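Local coordinates for protein clan CA, family C40, NlpC/P60 superfamily cysteine peptidase (Trichomonas vaginalis, PDB 6BIO) that probably hydrolyses bacterial peptidoglycan, acting as a cysteine peptidase of the NlpC/P60 (C40) family, at residues Ser113-Leu118 and Ile128-Tyr133; Thr164-Lys169 and Tyr255-Gln260; Leu30-Lys35 and Ala42-Trp47. All blocks are in the same frame, centred on the assembly; numbering follows the deposited sequence. Where two conformers were deposited one is given.

In the fold
From the N terminus the chain first makes contact 3, a β-hairpin in which 30-35 meets 42-47 across a short loop; strand 46-49 is an outermost strand of its sheet. Strand 80-88 pairs with strand 114-122, which with 125-130 forms the hairpin of contact 1 within the bacterial SH3 domain. Both hairpins belong to one continuous antiparallel sheet, although their centres are about 34 Å apart. Contact 2 comes last and spans much more sequence: within the NlpC/P60 domain the loop after helix 154-163 meets edge strand 256-261. The three contacts follow in series, none enclosing or crossing another, and the nearest atoms of contacts 2 and 3 are still about 16 Å apart.

Contact 1. Residues Ser113-Leu118 and Ile128-Tyr133; sequences SQVTIL and INYRGY
Y130 meets S113, Q114 and V115 across a β-hairpin of the bacterial SH3 domain, whose strands 114-122 and 125-130 run antiparallel. Its CB packs against V115 CG1, and CG, anti to the backbone N (chi1 171°), carries the ring toward 113-115. Farther out, CD1 turns the ring edge to the carbonyl of Q114, 3.4 Å from its O, and also touches V115 CG1. CE1 lies 3.7 Å from S113 CB. At the tip, OH is 2.6 Å from a water that donates to S113 OG at 2.9 Å, and S113 OG is also hydrogen-bonded to P110 O. R131 CG rests over one ring face, offset toward the rim.

Farther along, T116 and N129 form a hydrogen-bonded antiparallel pair: T116 N to N129 O is 3.0 Å and N129 N to T116 O 2.9 Å. The next pair, I117 and I128, is non-hydrogen-bonded. I128 sends CG1 between its backbone N and carbonyl carbon (chi1 65°), and CD1 beyond it packs 3.9 Å from V115 CG1; L142 touches both residues. Past the strand, a type I' turn from Y130 to Y133 leads into strand 133-138, with an Asx motif in which N129 OD1 accepts from G132 N at 2.9 Å.

Contact 2. Residues Thr164-Lys169 and Tyr255-Gln260; sequences TKLGCK and YVVKYQ
G167 and V257 join a type II β turn, K165 to C168, to edge strand 256-261 of the NlpC/P60 sheet. Two backbone hydrogen bonds make the junction. G167 N gives an almost straight bond to V257 O (2.9 Å, 176°), and V257 N returns one to C168 O at 2.9 Å, nearly along the C=O axis. Both partners of V257 thus come from the turn, which is closed by C168 N donating to K165 O. K169 and V256 form a single backbone bridge just beyond.

Weaker CA-H...O contacts extend the join: V256 CA lies 3.3 Å from C168 O, and K169 CA lies 3.5 Å from Y255 O. V257 also sets CB 3.3 Å from K165 O, and its CG1, anti to the backbone N (chi1 174°), lies 3.5 Å from the same oxygen. Y255 and V256 face S251 in a G1 β bulge at the start of the strand.

The apolar contacts begin with V257 CG2 close to C168 CB; L185 of helix 182-191 also touches buried V257. The L166 and Y259 side chains cross at about a right angle. CD2 of L166 packs against K258 CA, while its other branch puts CD1 3.5 Å from Y259 CE2.

Contact 3. Residues Leu30-Lys35 and Ala42-Trp47; sequences LVKAYK and ARNCYW
The W47 indole is sandwiched between L30 and N44 in this β-hairpin of strands 30-34 and 46-49. L30 CD1 covers one face, 3.4 Å from W47 CD1, and the amide nitrogen ND2 of N44 sits above the opposite face, offset toward the rim. K32, side by side with the indole, brings CG to 3.4 Å from W47 NE1. On the Y46 ring, C45 SG stands over the centre of one face, and A33 CB approaches obliquely, 3.8 Å from Y46 CD1. The Y34 ring meets the N44 backbone, with CE1 3.6 Å from N44 CA.

N44 CG lies between the backbone N and carbonyl carbon (chi1 58°), and ND2 donates nearly straight (175°) to Y46 O at 3.0 Å, from above the carbonyl plane. A33 N reaches the same oxygen at 2.9 Å from the other side of that plane, so two donors grip it. A water links N44 OD1 to K32 NZ. C45 N adds a bent bond (136°) to A33 O at 2.9 Å.

Strand 71-76 flanks strand 30-34: C73 touches A33 and Y46, while E71 is hydrogen-bonded to Y46 OH and salt-bridged to K35 NZ, which also bonds to D72 O. On the face carrying A33 and Y46, the Y46 ring meets F196 and H198 between helices 182-191 and 201-204, joining this hairpin to the peptidase domain.

Contact 1. Residues Ser113-Leu118 and Ile128-Tyr133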
loop_
_atom_site.group_PDB
_atom_site.type_symbol
_atom_site.label_atom_id
_atom_site.label_comp_id
_atom_site.label_asym_id
_atom_site.label_seq_id
_atom_site.Cartn_x
_atom_site.Cartn_y
_atom_site.Cartn_z
ATOM N N SER A 113 -20.514 6.710 18.104
ATOM C CA SER A 113 -21.483 6.316 17.094
ATOM C C SER A 113 -20.949 5.137 16.295
ATOM O O SER A 113 -19.779 5.104 15.899
ATOM C CB SER A 113 -21.728 7.475 16.131
ATOM O OG SER A 113 -22.438 8.539 16.773
ATOM N N GLN A 114 -21.816 4.195 15.982
ATOM C CA GLN A 114 -21.471 3.143 15.038
ATOM C C GLN A 114 -21.529 3.699 13.620
ATOM O O GLN A 114 -22.538 4.270 13.212
ATOM C CB GLN A 114 -22.469 1.997 15.151
ATOM C CG GLN A 114 -22.617 1.347 16.530
ATOM C CD GLN A 114 -21.380 0.665 16.978
ATOM O OE1 GLN A 114 -20.711 -0.019 16.185
ATOM N NE2 GLN A 114 -21.031 0.853 18.246
ATOM N N VAL A 115 -20.472 3.492 12.847
ATOM C CA VAL A 115 -20.362 3.970 11.471
ATOM C C VAL A 115 -19.742 2.874 10.610
ATOM O O VAL A 115 -19.172 1.890 11.109
ATOM C CB VAL A 115 -19.524 5.273 11.378
ATOM C CG1 VAL A 115 -20.048 6.362 12.358
ATOM C CG2 VAL A 115 -18.021 4.993 11.621
ATOM N N THR A 116 -19.841 3.047 9.299
ATOM C CA THR A 116 -19.225 2.099 8.379
ATOM C C THR A 116 -18.244 2.839 7.481
ATOM O O THR A 116 -18.632 3.787 6.792
ATOM C CB THR A 116 -20.301 1.419 7.528
ATOM O OG1 THR A 116 -21.247 0.754 8.373
ATOM C CG2 THR A 116 -19.681 0.419 6.560
ATOM N N ILE A 117 -16.989 2.379 7.457
ATOM C CA ILE A 117 -15.984 2.932 6.560
ATOM C C ILE A 117 -16.215 2.417 5.152
ATOM O O ILE A 117 -16.250 1.201 4.912
ATOM C CB ILE A 117 -14.564 2.598 7.061
ATOM C CG1 ILE A 117 -14.255 3.336 8.369
ATOM C CG2 ILE A 117 -13.511 2.849 5.949
ATOM C CD1 ILE A 117 -13.038 2.854 9.106
ATOM N N LEU A 118 -16.243 3.357 4.196
ATOM C CA LEU A 118 -16.393 3.107 2.773
ATOM C C LEU A 118 -15.127 3.378 1.988
ATOM O O LEU A 118 -14.970 2.813 0.887
ATOM C CB LEU A 118 -17.511 3.982 2.182
ATOM C CG LEU A 118 -18.878 3.830 2.881
ATOM C CD1 LEU A 118 -19.893 4.752 2.216
ATOM C CD2 LEU A 118 -19.392 2.448 2.872
ATOM N N ILE A 128 -17.366 7.664 5.172
ATOM C CA ILE A 128 -18.194 6.797 6.004
ATOM C C ILE A 128 -19.665 6.953 5.670
ATOM O O ILE A 128 -20.097 7.920 5.037
ATOM C CB ILE A 128 -18.004 7.004 7.532
ATOM C CG1 ILE A 128 -18.465 8.407 7.964
ATOM C CG2 ILE A 128 -16.586 6.751 7.964
ATOM C CD1 ILE A 128 -18.745 8.551 9.433
ATOM N N ASN A 129 -20.419 5.969 6.144
ATOM C CA ASN A 129 -21.877 6.014 6.241
ATOM C C ASN A 129 -22.245 5.965 7.718
ATOM O O ASN A 129 -21.894 5.002 8.413
ATOM C CB ASN A 129 -22.475 4.804 5.520
ATOM C CG ASN A 129 -23.982 4.760 5.584
ATOM O OD1 ASN A 129 -24.601 5.006 6.625
ATOM N ND2 ASN A 129 -24.587 4.404 4.485
ATOM N N TYR A 130 -22.941 7.002 8.212
ATOM C CA TYR A 130 -23.568 7.005 9.532
ATOM C C TYR A 130 -25.066 7.200 9.324
ATOM O O TYR A 130 -25.482 8.256 8.869
ATOM C CB TYR A 130 -23.003 8.155 10.365
ATOM C CG TYR A 130 -23.742 8.378 11.683
ATOM C CD1 TYR A 130 -23.862 7.348 12.595
ATOM C CD2 TYR A 130 -24.352 9.591 11.994
ATOM C CE1 TYR A 130 -24.549 7.508 13.785
ATOM C CE2 TYR A 130 -24.999 9.763 13.216
ATOM C CZ TYR A 130 -25.095 8.730 14.095
ATOM O OH TYR A 130 -25.784 8.955 15.285
ATOM N N ARG A 131 -25.867 6.189 9.648
ATOM C CA ARG A 131 -27.335 6.314 9.592
ATOM C C ARG A 131 -27.819 6.725 8.197
ATOM O O ARG A 131 -28.825 7.421 8.069
ATOM C CB ARG A 131 -27.887 7.335 10.617
ATOM C CG ARG A 131 -27.751 7.028 12.093
ATOM C CD ARG A 131 -28.319 8.207 12.962
ATOM N NE ARG A 131 -29.750 8.465 12.744
ATOM C CZ ARG A 131 -30.711 7.629 13.112
ATOM N NH1 ARG A 131 -30.388 6.470 13.693
ATOM N NH2 ARG A 131 -31.984 7.933 12.886
ATOM N N GLY A 132 -27.117 6.311 7.129
ATOM C CA GLY A 132 -27.491 6.695 5.794
ATOM C C GLY A 132 -26.844 7.965 5.287
ATOM O O GLY A 132 -26.941 8.253 4.088
ATOM N N TYR A 133 -26.214 8.752 6.158
ATOM C CA TYR A 133 -25.532 9.996 5.789
ATOM C C TYR A 133 -24.102 9.642 5.396
ATOM O O TYR A 133 -23.394 8.945 6.143
ATOM C CB TYR A 133 -25.498 10.972 6.971
ATOM C CG TYR A 133 -26.884 11.458 7.378
ATOM C CD1 TYR A 133 -27.452 12.573 6.779
ATOM C CD2 TYR A 133 -27.617 10.785 8.319
ATOM C CE1 TYR A 133 -28.715 12.998 7.112
ATOM C CE2 TYR A 133 -28.892 11.238 8.691
ATOM C CZ TYR A 133 -29.415 12.313 8.073
ATOM O OH TYR A 133 -30.679 12.693 8.473
HETATM O O HOH W 1 -25.044 7.472 17.338
HETATM O O HOH W 2 -24.716 3.775 10.901
HETATM O O HOH W 3 -23.360 2.640 8.675
#

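Contact 2. Residues Thr164-Lys169 and Tyr255-Gln260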
loop_
_atom_site.group_PDB
_atom_site.type_symbol
_atom_site.label_atom_id
_atom_site.label_comp_id
_atom_site.label_asym_id
_atom_site.label_seq_id
_atom_site.Cartn_x
_atom_site.Cartn_y
_atom_site.Cartn_z
ATOM N N THR A 164 6.418 -8.785 10.292
ATOM C CA THR A 164 5.261 -9.645 10.552
ATOM C C THR A 164 5.275 -10.886 9.676
ATOM O O THR A 164 4.471 -11.808 9.915
ATOM C CB THR A 164 3.914 -8.924 10.340
ATOM O OG1 THR A 164 3.626 -8.749 8.953
ATOM C CG2 THR A 164 3.848 -7.596 11.094
ATOM N N LYS A 165 6.144 -10.920 8.649
ATOM C CA LYS A 165 6.219 -12.062 7.753
ATOM C C LYS A 165 7.473 -12.901 7.956
ATOM O O LYS A 165 7.711 -13.855 7.181
ATOM C CB LYS A 165 6.097 -11.629 6.292
ATOM C CG LYS A 165 4.746 -10.920 6.016
ATOM C CD LYS A 165 3.555 -11.813 6.281
ATOM C CE LYS A 165 2.273 -11.083 5.958
ATOM N NZ LYS A 165 1.084 -11.965 5.956
ATOM N N LEU A 166 8.272 -12.583 8.967
ATOM C CA LEU A 166 9.388 -13.457 9.299
ATOM C C LEU A 166 8.912 -14.904 9.424
ATOM O O LEU A 166 7.878 -15.192 10.058
ATOM C CB LEU A 166 10.044 -13.011 10.607
ATOM C CG LEU A 166 10.898 -11.746 10.423
ATOM C CD1 LEU A 166 11.171 -11.089 11.765
ATOM C CD2 LEU A 166 12.215 -12.029 9.660
ATOM N N GLY A 167 9.677 -15.821 8.811
ATOM C CA GLY A 167 9.372 -17.230 8.855
ATOM C C GLY A 167 8.485 -17.720 7.743
ATOM O O GLY A 167 8.319 -18.934 7.602
ATOM N N CYS A 168 7.861 -16.828 6.975
ATOM C CA CYS A 168 7.062 -17.269 5.844
ATOM C C CYS A 168 7.970 -17.923 4.799
ATOM O O CYS A 168 9.116 -17.504 4.588
ATOM C CB CYS A 168 6.338 -16.067 5.204
ATOM S SG CYS A 168 5.017 -15.368 6.153
ATOM N N LYS A 169 7.446 -18.958 4.148
ATOM C CA LYS A 169 8.212 -19.701 3.147
ATOM C C LYS A 169 8.398 -18.925 1.847
ATOM O O LYS A 169 7.509 -18.194 1.393
ATOM C CB LYS A 169 7.525 -21.029 2.853
ATOM C CG LYS A 169 8.362 -21.911 2.002
ATOM C CD LYS A 169 7.791 -23.313 1.948
ATOM C CE LYS A 169 8.456 -24.121 0.848
ATOM N NZ LYS A 169 7.833 -25.471 0.655
ATOM N N TYR A 255 15.027 -20.752 2.150
ATOM C CA TYR A 255 13.671 -20.696 1.599
ATOM C C TYR A 255 12.700 -20.016 2.555
ATOM O O TYR A 255 11.630 -20.536 2.864
ATOM C CB TYR A 255 13.172 -22.091 1.222
ATOM C CG TYR A 255 14.127 -22.814 0.303
ATOM C CD1 TYR A 255 14.078 -22.633 -1.069
ATOM C CD2 TYR A 255 15.078 -23.668 0.833
ATOM C CE1 TYR A 255 14.981 -23.283 -1.908
ATOM C CE2 TYR A 255 15.972 -24.330 0.033
ATOM C CZ TYR A 255 15.916 -24.137 -1.335
ATOM O OH TYR A 255 16.825 -24.821 -2.165
ATOM N N VAL A 256 13.050 -18.818 3.004
ATOM C CA VAL A 256 12.299 -18.198 4.092
ATOM C C VAL A 256 12.527 -16.695 4.082
ATOM O O VAL A 256 13.557 -16.200 3.578
ATOM C CB VAL A 256 12.713 -18.882 5.424
ATOM C CG1 VAL A 256 14.125 -18.468 5.753
ATOM C CG2 VAL A 256 11.712 -18.603 6.516
ATOM N N VAL A 257 11.584 -15.984 4.694
ATOM C CA VAL A 257 11.713 -14.573 5.006
ATOM C C VAL A 257 12.496 -14.471 6.303
ATOM O O VAL A 257 12.098 -15.044 7.320
ATOM C CB VAL A 257 10.331 -13.926 5.145
ATOM C CG1 VAL A 257 10.475 -12.440 5.619
ATOM C CG2 VAL A 257 9.568 -14.054 3.841
ATOM N N LYS A 258 13.609 -13.753 6.259
ATOM C CA LYS A 258 14.565 -13.704 7.352
ATOM C C LYS A 258 15.377 -12.420 7.344
ATOM O O LYS A 258 15.432 -11.678 6.345
ATOM C CB LYS A 258 15.535 -14.880 7.288
ATOM C CG LYS A 258 16.387 -14.924 6.039
ATOM C CD LYS A 258 17.349 -16.112 6.085
ATOM C CE LYS A 258 17.941 -16.367 4.806
ATOM N NZ LYS A 258 19.165 -17.239 4.975
ATOM N N TYR A 259 16.011 -12.172 8.490
ATOM C CA TYR A 259 17.009 -11.124 8.600
ATOM C C TYR A 259 18.287 -11.492 7.859
ATOM O O TYR A 259 18.660 -12.670 7.723
ATOM C CB TYR A 259 17.377 -10.905 10.060
ATOM C CG TYR A 259 16.344 -10.189 10.916
ATOM C CD1 TYR A 259 16.294 -8.804 10.970
ATOM C CD2 TYR A 259 15.446 -10.901 11.704
ATOM C CE1 TYR A 259 15.384 -8.163 11.767
ATOM C CE2 TYR A 259 14.519 -10.247 12.498
ATOM C CZ TYR A 259 14.517 -8.887 12.535
ATOM O OH TYR A 259 13.575 -8.256 13.305
ATOM N N GLN A 260 19.004 -10.446 7.460
ATOM C CA GLN A 260 20.333 -10.563 6.866
ATOM C C GLN A 260 21.162 -9.364 7.275
ATOM O O GLN A 260 20.712 -8.220 7.207
ATOM C CB GLN A 260 20.307 -10.567 5.330
ATOM C CG GLN A 260 21.712 -10.385 4.676
ATOM C CD GLN A 260 22.659 -11.577 4.925
ATOM O OE1 GLN A 260 22.225 -12.727 4.812
ATOM N NE2 GLN A 260 23.965 -11.308 5.235
#

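Contact 3. Residues Leu30-Lys35 and Ala42-Trp47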
loop_
_atom_site.group_PDB
_atom_site.type_symbol
_atom_site.label_atom_id
_atom_site.label_comp_id
_atom_site.label_asym_id
_atom_site.label_seq_id
_atom_site.Cartn_x
_atom_site.Cartn_y
_atom_site.Cartn_z
ATOM N N LEU A 30 -3.362 -14.167 -9.166
ATOM C CA LEU A 30 -3.003 -12.958 -9.893
ATOM C C LEU A 30 -4.077 -12.602 -10.906
ATOM O O LEU A 30 -4.896 -13.442 -11.302
ATOM C CB LEU A 30 -1.642 -13.109 -10.589
ATOM C CG LEU A 30 -1.563 -13.891 -11.876
ATOM C CD1 LEU A 30 -0.103 -13.879 -12.347
ATOM C CD2 LEU A 30 -2.047 -15.308 -11.773
ATOM N N VAL A 31 -4.061 -11.344 -11.346
ATOM C CA VAL A 31 -4.941 -10.847 -12.404
ATOM C C VAL A 31 -4.139 -9.870 -13.253
ATOM O O VAL A 31 -3.407 -9.023 -12.728
ATOM C CB VAL A 31 -6.242 -10.200 -11.831
ATOM C CG1 VAL A 31 -5.941 -9.029 -10.889
ATOM C CG2 VAL A 31 -7.182 -9.738 -12.940
ATOM N N LYS A 32 -4.319 -9.938 -14.584
ATOM C CA LYS A 32 -3.690 -8.968 -15.481
ATOM C C LYS A 32 -4.262 -7.579 -15.227
ATOM O O LYS A 32 -5.472 -7.407 -15.066
ATOM C CB LYS A 32 -3.904 -9.368 -16.940
ATOM C CG LYS A 32 -3.036 -10.542 -17.331
ATOM C CD LYS A 32 -3.215 -10.897 -18.817
ATOM C CE LYS A 32 -2.250 -12.035 -19.230
ATOM N NZ LYS A 32 -2.255 -12.256 -20.704
ATOM N N ALA A 33 -3.399 -6.571 -15.272
ATOM C CA ALA A 33 -3.797 -5.179 -15.143
ATOM C C ALA A 33 -3.481 -4.440 -16.439
ATOM O O ALA A 33 -2.516 -4.770 -17.157
ATOM C CB ALA A 33 -3.079 -4.529 -13.975
ATOM N N TYR A 34 -4.309 -3.452 -16.727
ATOM C CA TYR A 34 -4.223 -2.671 -17.950
ATOM C C TYR A 34 -4.335 -1.183 -17.639
ATOM O O TYR A 34 -4.769 -0.773 -16.573
ATOM C CB TYR A 34 -5.345 -3.075 -18.924
ATOM C CG TYR A 34 -5.320 -4.518 -19.280
ATOM C CD1 TYR A 34 -4.524 -4.973 -20.307
ATOM C CD2 TYR A 34 -6.067 -5.440 -18.566
ATOM C CE1 TYR A 34 -4.483 -6.311 -20.637
ATOM C CE2 TYR A 34 -6.039 -6.784 -18.894
ATOM C CZ TYR A 34 -5.233 -7.215 -19.916
ATOM O OH TYR A 34 -5.200 -8.548 -20.271
ATOM N N LYS A 35 -3.967 -0.370 -18.598
ATOM C CA LYS A 35 -4.039 1.064 -18.430
ATOM C C LYS A 35 -5.282 1.674 -19.072
ATOM O O LYS A 35 -5.411 2.901 -19.096
ATOM C CB LYS A 35 -2.750 1.713 -18.965
ATOM C CG LYS A 35 -1.538 1.488 -18.025
ATOM C CD LYS A 35 -1.620 2.392 -16.807
ATOM C CE LYS A 35 -0.654 1.984 -15.726
ATOM N NZ LYS A 35 -0.715 2.982 -14.641
ATOM N N ALA A 42 -3.257 -8.234 -25.079
ATOM C CA ALA A 42 -1.929 -8.823 -25.121
ATOM C C ALA A 42 -0.912 -8.023 -24.334
ATOM O O ALA A 42 0.117 -8.585 -23.940
ATOM C CB ALA A 42 -1.436 -8.888 -26.575
ATOM N N ARG A 43 -1.141 -6.728 -24.135
ATOM C CA ARG A 43 -0.151 -5.851 -23.550
ATOM C C ARG A 43 -0.674 -5.374 -22.192
ATOM O O ARG A 43 -1.055 -4.227 -22.010
ATOM C CB ARG A 43 0.168 -4.656 -24.529
ATOM C CG ARG A 43 0.994 -5.019 -25.795
ATOM C CD ARG A 43 1.480 -3.753 -26.558
ATOM N NE ARG A 43 2.456 -4.014 -27.628
ATOM C CZ ARG A 43 2.144 -4.322 -28.890
ATOM N NH1 ARG A 43 0.865 -4.453 -29.270
ATOM N NH2 ARG A 43 3.114 -4.527 -29.785
ATOM N N ASN A 44 -0.727 -6.288 -21.229
ATOM C CA ASN A 44 -1.014 -5.863 -19.868
ATOM C C ASN A 44 0.196 -5.128 -19.307
ATOM O O ASN A 44 1.346 -5.443 -19.632
ATOM C CB ASN A 44 -1.366 -7.043 -18.974
ATOM C CG ASN A 44 -0.282 -8.087 -18.904
ATOM O OD1 ASN A 44 0.067 -8.729 -19.909
ATOM N ND2 ASN A 44 0.241 -8.302 -17.704
ATOM N N CYS A 45 -0.069 -4.119 -18.482
ATOM C CA CYS A 45 1.033 -3.331 -17.926
ATOM C C CYS A 45 1.803 -4.095 -16.857
ATOM O O CYS A 45 3.009 -3.880 -16.702
ATOM C CB CYS A 45 0.553 -1.971 -17.413
ATOM S SG CYS A 45 -0.888 -1.984 -16.300
ATOM N N TYR A 46 1.107 -4.934 -16.098
ATOM C CA TYR A 46 1.647 -5.760 -15.026
ATOM C C TYR A 46 0.463 -6.608 -14.547
ATOM O O TYR A 46 -0.529 -6.740 -15.262
ATOM C CB TYR A 46 2.323 -4.900 -13.922
ATOM C CG TYR A 46 1.570 -3.650 -13.483
ATOM C CD1 TYR A 46 0.383 -3.729 -12.757
ATOM C CD2 TYR A 46 2.057 -2.379 -13.825
ATOM C CE1 TYR A 46 -0.272 -2.576 -12.360
ATOM C CE2 TYR A 46 1.387 -1.224 -13.447
ATOM C CZ TYR A 46 0.212 -1.328 -12.736
ATOM O OH TYR A 46 -0.539 -0.246 -12.323
ATOM N N TRP A 47 0.559 -7.172 -13.347
ATOM C CA TRP A 47 -0.508 -7.887 -12.689
ATOM C C TRP A 47 -0.706 -7.302 -11.303
ATOM O O TRP A 47 0.160 -6.627 -10.755
ATOM C CB TRP A 47 -0.139 -9.362 -12.502
ATOM C CG TRP A 47 -0.026 -10.178 -13.767
ATOM C CD1 TRP A 47 -0.934 -11.117 -14.206
ATOM C CD2 TRP A 47 1.035 -10.196 -14.726
ATOM N NE1 TRP A 47 -0.498 -11.720 -15.360
ATOM C CE2 TRP A 47 0.707 -11.179 -15.709
ATOM C CE3 TRP A 47 2.235 -9.501 -14.852
ATOM C CZ2 TRP A 47 1.538 -11.450 -16.815
ATOM C CZ3 TRP A 47 3.067 -9.787 -15.955
ATOM C CH2 TRP A 47 2.704 -10.744 -16.914
HETATM O O HOH W 4 -1.446 -9.703 -21.822
HETATM O O HOH W 5 -1.969 -1.864 -20.338
#